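Local structure of alpha-14 giardin (Giardia lamblia, 3CHJ) at residues Asp31-Ala36 / Leu76-Pro81; Tyr143-Leu148 / Gln226-Tyr231. The protein probably acts as a calcium-regulated annexin of the cytoskeleton, linking the phospholipid bilayer to the underlying axoneme. All blocks are in the same frame, centred on the assembly; numbering follows the deposited sequence.

Contact 1 (Asp31-Ala36 / Leu76-Pro81)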
ATOM      1  N   ASP A  31      14.814  18.019  -4.184  1.00 16.37           N
ATOM      2  CA  ASP A  31      14.726  17.884  -5.623  1.00 16.46           C
ATOM      3  C   ASP A  31      14.518  16.428  -6.033  1.00 15.34           C
ATOM      4  O   ASP A  31      13.904  16.152  -7.057  1.00 15.46           O
ATOM      5  CB  ASP A  31      15.963  18.457  -6.324  1.00 17.56           C
ATOM      6  CG  ASP A  31      16.009  19.984  -6.285  1.00 21.94           C
ATOM      7  OD1 ASP A  31      14.997  20.629  -5.937  1.00 24.76           O
ATOM      8  OD2 ASP A  31      17.079  20.539  -6.612  1.00 24.75           O
ATOM      9  N   LEU A  32      15.060  15.502  -5.246  1.00 14.37           N
ATOM     10  CA  LEU A  32      14.850  14.086  -5.530  1.00 13.77           C
ATOM     11  C   LEU A  32      13.374  13.735  -5.489  1.00 13.82           C
ATOM     12  O   LEU A  32      12.932  12.875  -6.251  1.00 13.58           O
ATOM     13  CB  LEU A  32      15.611  13.193  -4.539  1.00 13.55           C
ATOM     14  CG  LEU A  32      17.138  13.392  -4.512  1.00 14.75           C
ATOM     15  CD1 LEU A  32      17.746  12.575  -3.396  1.00 15.15           C
ATOM     16  CD2 LEU A  32      17.747  13.024  -5.863  1.00 16.96           C
ATOM     17  N   ILE A  33      12.646  14.384  -4.580  1.00 13.88           N
ATOM     18  CA  ILE A  33      11.212  14.150  -4.399  1.00 14.32           C
ATOM     19  C   ILE A  33      10.397  14.904  -5.445  1.00 14.77           C
ATOM     20  O   ILE A  33       9.437  14.359  -6.005  1.00 14.84           O
ATOM     21  CB  ILE A  33      10.767  14.536  -2.976  1.00 14.07           C
ATOM     22  CG1 ILE A  33      11.531  13.729  -1.917  1.00 13.98           C
ATOM     23  CG2 ILE A  33       9.267  14.369  -2.822  1.00 14.97           C
ATOM     24  CD1 ILE A  33      11.414  12.185  -2.030  1.00 15.47           C
ATOM     25  N   GLU A  34      10.798  16.147  -5.739  1.00 14.90           N
ATOM     26  CA  GLU A  34      10.183  16.890  -6.841  1.00 16.36           C
ATOM     27  C   GLU A  34      10.269  16.127  -8.163  1.00 15.87           C
ATOM     28  O   GLU A  34       9.283  16.029  -8.915  1.00 15.40           O
ATOM     29  CB  GLU A  34      10.761  18.310  -6.940  1.00 17.28           C
ATOM     30  CG  GLU A  34      10.447  19.178  -5.707  1.00 22.09           C
ATOM     31  CD  GLU A  34       8.963  19.592  -5.575  1.00 26.98           C
ATOM     32  OE1 GLU A  34       8.695  20.569  -4.834  1.00 30.75           O
ATOM     33  OE2 GLU A  34       8.063  18.954  -6.170  1.00 28.12           O
ATOM     34  N   ILE A  35      11.429  15.532  -8.431  1.00 14.74           N
ATOM     35  CA  ILE A  35      11.605  14.741  -9.633  1.00 14.39           C
ATOM     36  C   ILE A  35      10.602  13.553  -9.632  1.00 14.30           C
ATOM     37  O   ILE A  35       9.934  13.280 -10.623  1.00 14.69           O
ATOM     38  CB  ILE A  35      13.080  14.284  -9.763  1.00 14.39           C
ATOM     39  CG1 ILE A  35      13.975  15.483 -10.125  1.00 14.52           C
ATOM     40  CG2 ILE A  35      13.244  13.233 -10.816  1.00 14.19           C
ATOM     41  CD1 ILE A  35      15.488  15.219  -9.916  1.00 15.44           C
ATOM     42  N   ALA A  36      10.453  12.880  -8.487  1.00 13.63           N
ATOM     43  CA  ALA A  36       9.511  11.761  -8.411  1.00 13.73           C
ATOM     44  C   ALA A  36       8.074  12.173  -8.680  1.00 14.28           C
ATOM     45  O   ALA A  36       7.316  11.396  -9.266  1.00 14.38           O
ATOM     46  CB  ALA A  36       9.606  11.047  -7.054  1.00 13.45           C
ATOM     47  N   LEU A  76      14.704   5.218  -3.897  1.00 12.76           N
ATOM     48  CA  LEU A  76      14.825   4.067  -4.817  1.00 13.12           C
ATOM     49  C   LEU A  76      13.462   3.464  -5.146  1.00 13.52           C
ATOM     50  O   LEU A  76      13.230   3.063  -6.293  1.00 14.82           O
ATOM     51  CB  LEU A  76      15.774   3.015  -4.255  1.00 13.97           C
ATOM     52  CG  LEU A  76      17.228   3.500  -4.210  1.00 14.29           C
ATOM     53  CD1 LEU A  76      18.103   2.500  -3.455  1.00 15.30           C
ATOM     54  CD2 LEU A  76      17.802   3.788  -5.592  1.00 16.87           C
ATOM     55  N   MET A  77      12.554   3.452  -4.171  1.00 12.74           N
ATOM     56  CA  MET A  77      11.205   2.910  -4.400  1.00 13.59           C
ATOM     57  C   MET A  77      10.443   3.790  -5.382  1.00 13.25           C
ATOM     58  O   MET A  77       9.584   3.302  -6.137  1.00 13.93           O
ATOM     59  CB  MET A  77      10.420   2.829  -3.096  1.00 13.77           C
ATOM     60  CG  MET A  77      10.867   1.754  -2.114  1.00 16.13           C
ATOM     61  SD  MET A  77       9.598   1.644  -0.809  1.00 16.52           S
ATOM     62  CE  MET A  77      10.456   0.665   0.449  1.00 18.45           C
ATOM     63  N   LEU A  78      10.741   5.081  -5.362  1.00 12.66           N
ATOM     64  CA  LEU A  78       9.977   6.038  -6.169  1.00 13.42           C
ATOM     65  C   LEU A  78      10.348   5.970  -7.626  1.00 14.98           C
ATOM     66  O   LEU A  78       9.525   6.331  -8.483  1.00 15.94           O
ATOM     67  CB  LEU A  78      10.185   7.467  -5.662  1.00 13.72           C
ATOM     68  CG  LEU A  78       9.702   7.762  -4.244  1.00 12.20           C
ATOM     69  CD1 LEU A  78      10.178   9.154  -3.834  1.00 14.16           C
ATOM     70  CD2 LEU A  78       8.167   7.638  -4.141  1.00 14.86           C
ATOM     71  N   TYR A  79      11.561   5.521  -7.935  1.00 14.93           N
ATOM     72  CA  TYR A  79      12.028   5.609  -9.326  1.00 16.19           C
ATOM     73  C   TYR A  79      11.786   4.294 -10.089  1.00 17.78           C
ATOM     74  O   TYR A  79      12.421   4.020 -11.103  1.00 19.48           O
ATOM     75  CB  TYR A  79      13.503   6.060  -9.390  1.00 16.10           C
ATOM     76  CG  TYR A  79      13.816   7.465  -8.873  1.00 15.26           C
ATOM     77  CD1 TYR A  79      12.813   8.394  -8.579  1.00 16.37           C
ATOM     78  CD2 TYR A  79      15.133   7.880  -8.739  1.00 17.74           C
ATOM     79  CE1 TYR A  79      13.120   9.678  -8.124  1.00 15.40           C
ATOM     80  CE2 TYR A  79      15.457   9.146  -8.277  1.00 15.80           C
ATOM     81  CZ  TYR A  79      14.453  10.057  -7.989  1.00 15.81           C
ATOM     82  OH  TYR A  79      14.792  11.322  -7.525  1.00 16.60           O
ATOM     83  N   LYS A  80      10.866   3.484  -9.574  1.00 18.89           N
ATOM     84  CA  LYS A  80      10.583   2.155 -10.117  1.00 19.66           C
ATOM     85  C   LYS A  80       9.189   2.139 -10.705  1.00 19.03           C
ATOM     86  O   LYS A  80       8.294   2.776 -10.169  1.00 18.60           O
ATOM     87  CB  LYS A  80      10.603   1.107  -8.989  1.00 20.68           C
ATOM     88  CG  LYS A  80      11.965   0.649  -8.618  1.00 23.57           C
ATOM     89  CD  LYS A  80      11.956  -0.165  -7.368  1.00 29.42           C
ATOM     90  CE  LYS A  80      13.377  -0.268  -6.861  1.00 31.35           C
ATOM     91  NZ  LYS A  80      14.301  -0.835  -7.882  1.00 36.92           N
ATOM     92  N   PRO A  81       8.980   1.354 -11.775  1.00 19.38           N
ATOM     93  CA  PRO A  81       7.592   1.093 -12.130  1.00 18.97           C
ATOM     94  C   PRO A  81       6.856   0.373 -10.981  1.00 18.38           C
ATOM     95  O   PRO A  81       7.454  -0.439 -10.281  1.00 17.95           O
ATOM     96  CB  PRO A  81       7.715   0.152 -13.336  1.00 19.40           C
ATOM     97  CG  PRO A  81       9.092   0.381 -13.859  1.00 20.08           C
ATOM     98  CD  PRO A  81       9.930   0.664 -12.668  1.00 19.85           C
TER

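Contact 2 (Tyr143-Leu148 / Gln226-Tyr231)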
ATOM      1  N   TYR A 143      -4.288 -18.386   9.964  1.00 14.96           N
ATOM      2  CA  TYR A 143      -4.791 -17.087  10.403  1.00 13.40           C
ATOM      3  C   TYR A 143      -5.728 -16.518   9.365  1.00 12.38           C
ATOM      4  O   TYR A 143      -5.529 -16.737   8.163  1.00 11.81           O
ATOM      5  CB  TYR A 143      -3.654 -16.092  10.664  1.00 13.06           C
ATOM      6  CG  TYR A 143      -2.747 -16.611  11.738  1.00 14.67           C
ATOM      7  CD1 TYR A 143      -1.480 -17.089  11.433  1.00 15.13           C
ATOM      8  CD2 TYR A 143      -3.211 -16.699  13.048  1.00 16.16           C
ATOM      9  CE1 TYR A 143      -0.654 -17.608  12.413  1.00 16.90           C
ATOM     10  CE2 TYR A 143      -2.404 -17.235  14.043  1.00 16.60           C
ATOM     11  CZ  TYR A 143      -1.139 -17.681  13.715  1.00 15.69           C
ATOM     12  OH  TYR A 143      -0.343 -18.202  14.704  1.00 15.78           O
ATOM     13  N   MET A 144      -6.744 -15.808   9.831  1.00 11.92           N
ATOM     14  CA  MET A 144      -7.674 -15.134   8.910  1.00 11.23           C
ATOM     15  C   MET A 144      -6.982 -14.157   7.944  1.00 11.24           C
ATOM     16  O   MET A 144      -7.336 -14.115   6.765  1.00 11.35           O
ATOM     17  CB  MET A 144      -8.816 -14.442   9.671  1.00 12.20           C
ATOM     18  CG  MET A 144      -9.792 -15.457  10.275  1.00 13.25           C
ATOM     19  SD  MET A 144     -10.673 -16.447   9.034  1.00 15.17           S
ATOM     20  CE  MET A 144     -11.771 -15.243   8.305  1.00 14.57           C
ATOM     21  N   TRP A 145      -5.979 -13.410   8.410  1.00 11.12           N
ATOM     22  CA  TRP A 145      -5.246 -12.480   7.520  1.00 10.44           C
ATOM     23  C   TRP A 145      -4.520 -13.272   6.424  1.00  9.93           C
ATOM     24  O   TRP A 145      -4.390 -12.778   5.304  1.00  9.67           O
ATOM     25  CB  TRP A 145      -4.257 -11.572   8.270  1.00 10.25           C
ATOM     26  CG  TRP A 145      -3.147 -12.289   8.970  1.00 10.11           C
ATOM     27  CD1 TRP A 145      -3.118 -12.643  10.289  1.00 12.29           C
ATOM     28  CD2 TRP A 145      -1.908 -12.753   8.404  1.00  8.96           C
ATOM     29  NE1 TRP A 145      -1.940 -13.293  10.582  1.00 12.28           N
ATOM     30  CE2 TRP A 145      -1.184 -13.384   9.440  1.00 10.97           C
ATOM     31  CE3 TRP A 145      -1.341 -12.697   7.123  1.00  9.94           C
ATOM     32  CZ2 TRP A 145       0.072 -13.960   9.231  1.00 10.41           C
ATOM     33  CZ3 TRP A 145      -0.078 -13.263   6.923  1.00 10.39           C
ATOM     34  CH2 TRP A 145       0.604 -13.902   7.965  1.00  9.69           C
ATOM     35  N   ALA A 146      -4.045 -14.472   6.764  1.00  9.87           N
ATOM     36  CA  ALA A 146      -3.335 -15.345   5.822  1.00 10.07           C
ATOM     37  C   ALA A 146      -4.309 -15.938   4.830  1.00 10.07           C
ATOM     38  O   ALA A 146      -4.025 -15.927   3.635  1.00 10.17           O
ATOM     39  CB  ALA A 146      -2.537 -16.458   6.594  1.00 10.67           C
ATOM     40  N   LYS A 147      -5.469 -16.400   5.303  1.00  9.64           N
ATOM     41  CA  LYS A 147      -6.489 -16.910   4.378  1.00 10.56           C
ATOM     42  C   LYS A 147      -6.880 -15.791   3.400  1.00 10.47           C
ATOM     43  O   LYS A 147      -7.079 -16.030   2.204  1.00 11.29           O
ATOM     44  CB  LYS A 147      -7.733 -17.387   5.125  1.00 11.12           C
ATOM     45  CG  LYS A 147      -7.489 -18.588   6.009  1.00 12.07           C
ATOM     46  CD  LYS A 147      -8.783 -19.036   6.689  1.00 13.90           C
ATOM     47  CE  LYS A 147      -8.562 -20.206   7.624  1.00 15.66           C
ATOM     48  NZ  LYS A 147      -8.189 -21.447   6.893  1.00 20.87           N
ATOM     49  N   LEU A 148      -6.984 -14.564   3.918  1.00 10.14           N
ATOM     50  CA  LEU A 148      -7.414 -13.437   3.105  1.00 10.12           C
ATOM     51  C   LEU A 148      -6.372 -13.125   2.027  1.00 10.18           C
ATOM     52  O   LEU A 148      -6.728 -13.028   0.844  1.00 10.65           O
ATOM     53  CB  LEU A 148      -7.713 -12.205   3.976  1.00 10.01           C
ATOM     54  CG  LEU A 148      -8.111 -10.952   3.203  1.00 10.93           C
ATOM     55  CD1 LEU A 148      -9.409 -11.185   2.418  1.00 13.95           C
ATOM     56  CD2 LEU A 148      -8.256  -9.812   4.158  1.00 12.26           C
ATOM     57  N   GLN A 226      -8.894  -9.297  15.863  1.00 12.19           N
ATOM     58  CA  GLN A 226      -7.848  -8.622  16.615  1.00 13.02           C
ATOM     59  C   GLN A 226      -6.499  -8.768  15.915  1.00 12.09           C
ATOM     60  O   GLN A 226      -6.363  -9.538  14.962  1.00 12.46           O
ATOM     61  CB  GLN A 226      -7.770  -9.150  18.060  1.00 13.57           C
ATOM     62  CG  GLN A 226      -7.195 -10.555  18.150  1.00 14.94           C
ATOM     63  CD  GLN A 226      -7.151 -11.022  19.583  1.00 16.91           C
ATOM     64  OE1 GLN A 226      -8.197 -11.298  20.180  1.00 19.07           O
ATOM     65  NE2 GLN A 226      -5.950 -11.073  20.157  1.00 19.45           N
ATOM     66  N   GLY A 227      -5.494  -8.033  16.381  1.00 11.53           N
ATOM     67  CA  GLY A 227      -4.153  -8.185  15.842  1.00 12.05           C
ATOM     68  C   GLY A 227      -4.087  -7.924  14.345  1.00 11.51           C
ATOM     69  O   GLY A 227      -4.813  -7.057  13.826  1.00 11.15           O
ATOM     70  N   LEU A 228      -3.250  -8.694  13.668  1.00 11.01           N
ATOM     71  CA  LEU A 228      -3.047  -8.499  12.221  1.00 10.99           C
ATOM     72  C   LEU A 228      -4.311  -8.852  11.464  1.00 10.48           C
ATOM     73  O   LEU A 228      -4.573  -8.245  10.424  1.00 10.38           O
ATOM     74  CB  LEU A 228      -1.848  -9.297  11.695  1.00 11.36           C
ATOM     75  CG  LEU A 228      -1.422  -9.064  10.237  1.00 11.48           C
ATOM     76  CD1 LEU A 228      -1.185  -7.579   9.950  1.00 13.54           C
ATOM     77  CD2 LEU A 228      -0.152  -9.868   9.916  1.00 11.79           C
ATOM     78  N   ASP A 229      -5.116  -9.798  11.958  1.00 10.65           N
ATOM     79  CA  ASP A 229      -6.428 -10.031  11.328  1.00 10.22           C
ATOM     80  C   ASP A 229      -7.202  -8.732  11.236  1.00 10.01           C
ATOM     81  O   ASP A 229      -7.818  -8.427  10.196  1.00 10.05           O
ATOM     82  CB  ASP A 229      -7.324 -10.963  12.161  1.00 10.33           C
ATOM     83  CG  ASP A 229      -6.935 -12.419  12.090  1.00 12.87           C
ATOM     84  OD1 ASP A 229      -6.065 -12.807  11.286  1.00 12.58           O
ATOM     85  OD2 ASP A 229      -7.562 -13.189  12.843  1.00 14.50           O
ATOM     86  N   GLU A 230      -7.266  -7.994  12.348  1.00  9.84           N
ATOM     87  CA  GLU A 230      -8.029  -6.751  12.378  1.00 10.63           C
ATOM     88  C   GLU A 230      -7.479  -5.699  11.424  1.00 10.12           C
ATOM     89  O   GLU A 230      -8.241  -5.068  10.699  1.00 10.84           O
ATOM     90  CB  GLU A 230      -8.085  -6.208  13.803  1.00 11.24           C
ATOM     91  CG  GLU A 230      -8.961  -4.999  13.943  1.00 13.56           C
ATOM     92  CD  GLU A 230      -8.992  -4.450  15.345  1.00 19.84           C
ATOM     93  OE1 GLU A 230      -8.281  -4.998  16.224  1.00 20.63           O
ATOM     94  OE2 GLU A 230      -9.713  -3.451  15.563  1.00 22.17           O
ATOM     95  N   TYR A 231      -6.165  -5.538  11.391  1.00  9.33           N
ATOM     96  CA  TYR A 231      -5.550  -4.593  10.468  1.00  9.84           C
ATOM     97  C   TYR A 231      -5.883  -4.995   9.020  1.00  9.62           C
ATOM     98  O   TYR A 231      -6.290  -4.146   8.204  1.00 10.39           O
ATOM     99  CB  TYR A 231      -4.033  -4.576  10.691  1.00 11.05           C
ATOM    100  CG  TYR A 231      -3.347  -3.696   9.691  1.00 10.54           C
ATOM    101  CD1 TYR A 231      -3.301  -2.311   9.860  1.00 11.00           C
ATOM    102  CD2 TYR A 231      -2.742  -4.249   8.576  1.00  9.09           C
ATOM    103  CE1 TYR A 231      -2.671  -1.493   8.900  1.00 14.03           C
ATOM    104  CE2 TYR A 231      -2.115  -3.439   7.607  1.00 11.31           C
ATOM    105  CZ  TYR A 231      -2.078  -2.059   7.798  1.00 12.03           C
ATOM    106  OH  TYR A 231      -1.456  -1.249   6.860  1.00 13.86           O
TER
HETATM  107  O   HOH W   1      -7.237 -15.724  12.665  1.00 15.74           O

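Contact 1 (Asp31-Ala36 / Leu76-Pro81)
Leu32 O takes two bonds at once: Tyr79 OH donates to it at 2.7 Å, and Ala36 N, one turn further along the same helix, reaches it more weakly at 3.3 Å. Within the all-helical annexin fold, helix 31-38 packs here against the last turn of helix 69-78, where Tyr79 is the first residue to leave helical geometry. The hydroxyl lies in the plane of the Leu32 carbonyl, on a lone pair, with a C=O...OH angle of 116°. The buried phenol hydroxyl thus donates to a main-chain oxygen that also takes the helix's own, weak bond. The phenol crosses the Leu32 side chain at about a right angle, Tyr79 OH lying 3.6 Å from Leu32 CB. Ala36 CB sits at the ring edge, in its plane, 3.9 Å from Tyr79 CE1, while Ile35 CG2 comes in obliquely near the hydroxyl. The Tyr79 side chain also touches Met47 and Gln48 of helix 41-55, and Ile33 packs on helix 301-310. Leu78 supplies the apolar half of the contact. Leu78 CD1 reaches Ala36 CB at 3.8 Å, and it also receives Ile33, whose CB points away from helix 69-78; a bend at chi2 (-57°) leaves Ile33 CD1 3.7 Å from Leu78 CD1.

Contact 2 (Tyr143-Leu148 / Gln226-Tyr231)
Asp229 and Trp145 carry the polar side of this contact, with CA atoms 4.7 Å apart. Asp229 sends its carboxylate to the start of helix 144-154, whose N-cap position is Tyr143. Trp145 N donates to Asp229 OD1 at 2.9 Å with an N-H...O angle of 146°, approaching from above the carboxylate plane. The neighbouring amide is served through water: Met144 N donates to a water 2.9 Å away, which in turn donates to Asp229 OD2 at 2.6 Å. One carboxylate thus accounts for two amides of the first turn, each oxygen taking one, directly or by relay. Its negative charge, set against the positive end of the helix, would be expected to be stabilised there.

The apolar side is a CH-pi contact. Trp145 CG stands between the backbone N and the carbonyl carbon, the crowded position (chi1 63°). Leu228 CD2 lies over the five-membered ring of Trp145, 3.7 Å from its centroid, while Ala146 CB covers the opposite face, displaced toward the rim. At the ring edge Asp229 OD1 comes within 3.1 Å of Trp145 CD1, a close contact. Glu101 and Val105 of helix 101-108 also touch the Trp145 side chain.

Met144 CB rests 3.6 Å from both Asp229 oxygens; its side chain then leads off to Trp189, Val181 and Phe225. The Met144 side chain lies about 9 Å from the bound calcium ion, whose site includes Gly180 and Glu224. The axes of 144-148 and 227-231 run 43° apart. This is helix-helix packing in the all-helical annexin fold, in which a carboxylate of helix 227-241 accepts from the first-turn amides of helix 144-154, one directly and one through water.

Contacts 1 and 2 share no helix and do not touch: their centres are 32 Å apart, on opposite sides of the chain's centre, and their nearest atoms are about 14 Å apart. Every residue that meets its partner in contact 1 is buried, whereas contact 2 is only partly buried and admits a bridging water. The chemistry differs accordingly. In contact 1 a neutral phenol donates to a main-chain carbonyl amid aliphatic packing; in contact 2 the direction is reversed, a charged side chain accepting from one main-chain amide directly and from another through water, beside an indole. Contact 1 involves the C-terminal end of a helix, contact 2 the N-terminal end, with calcium nearby.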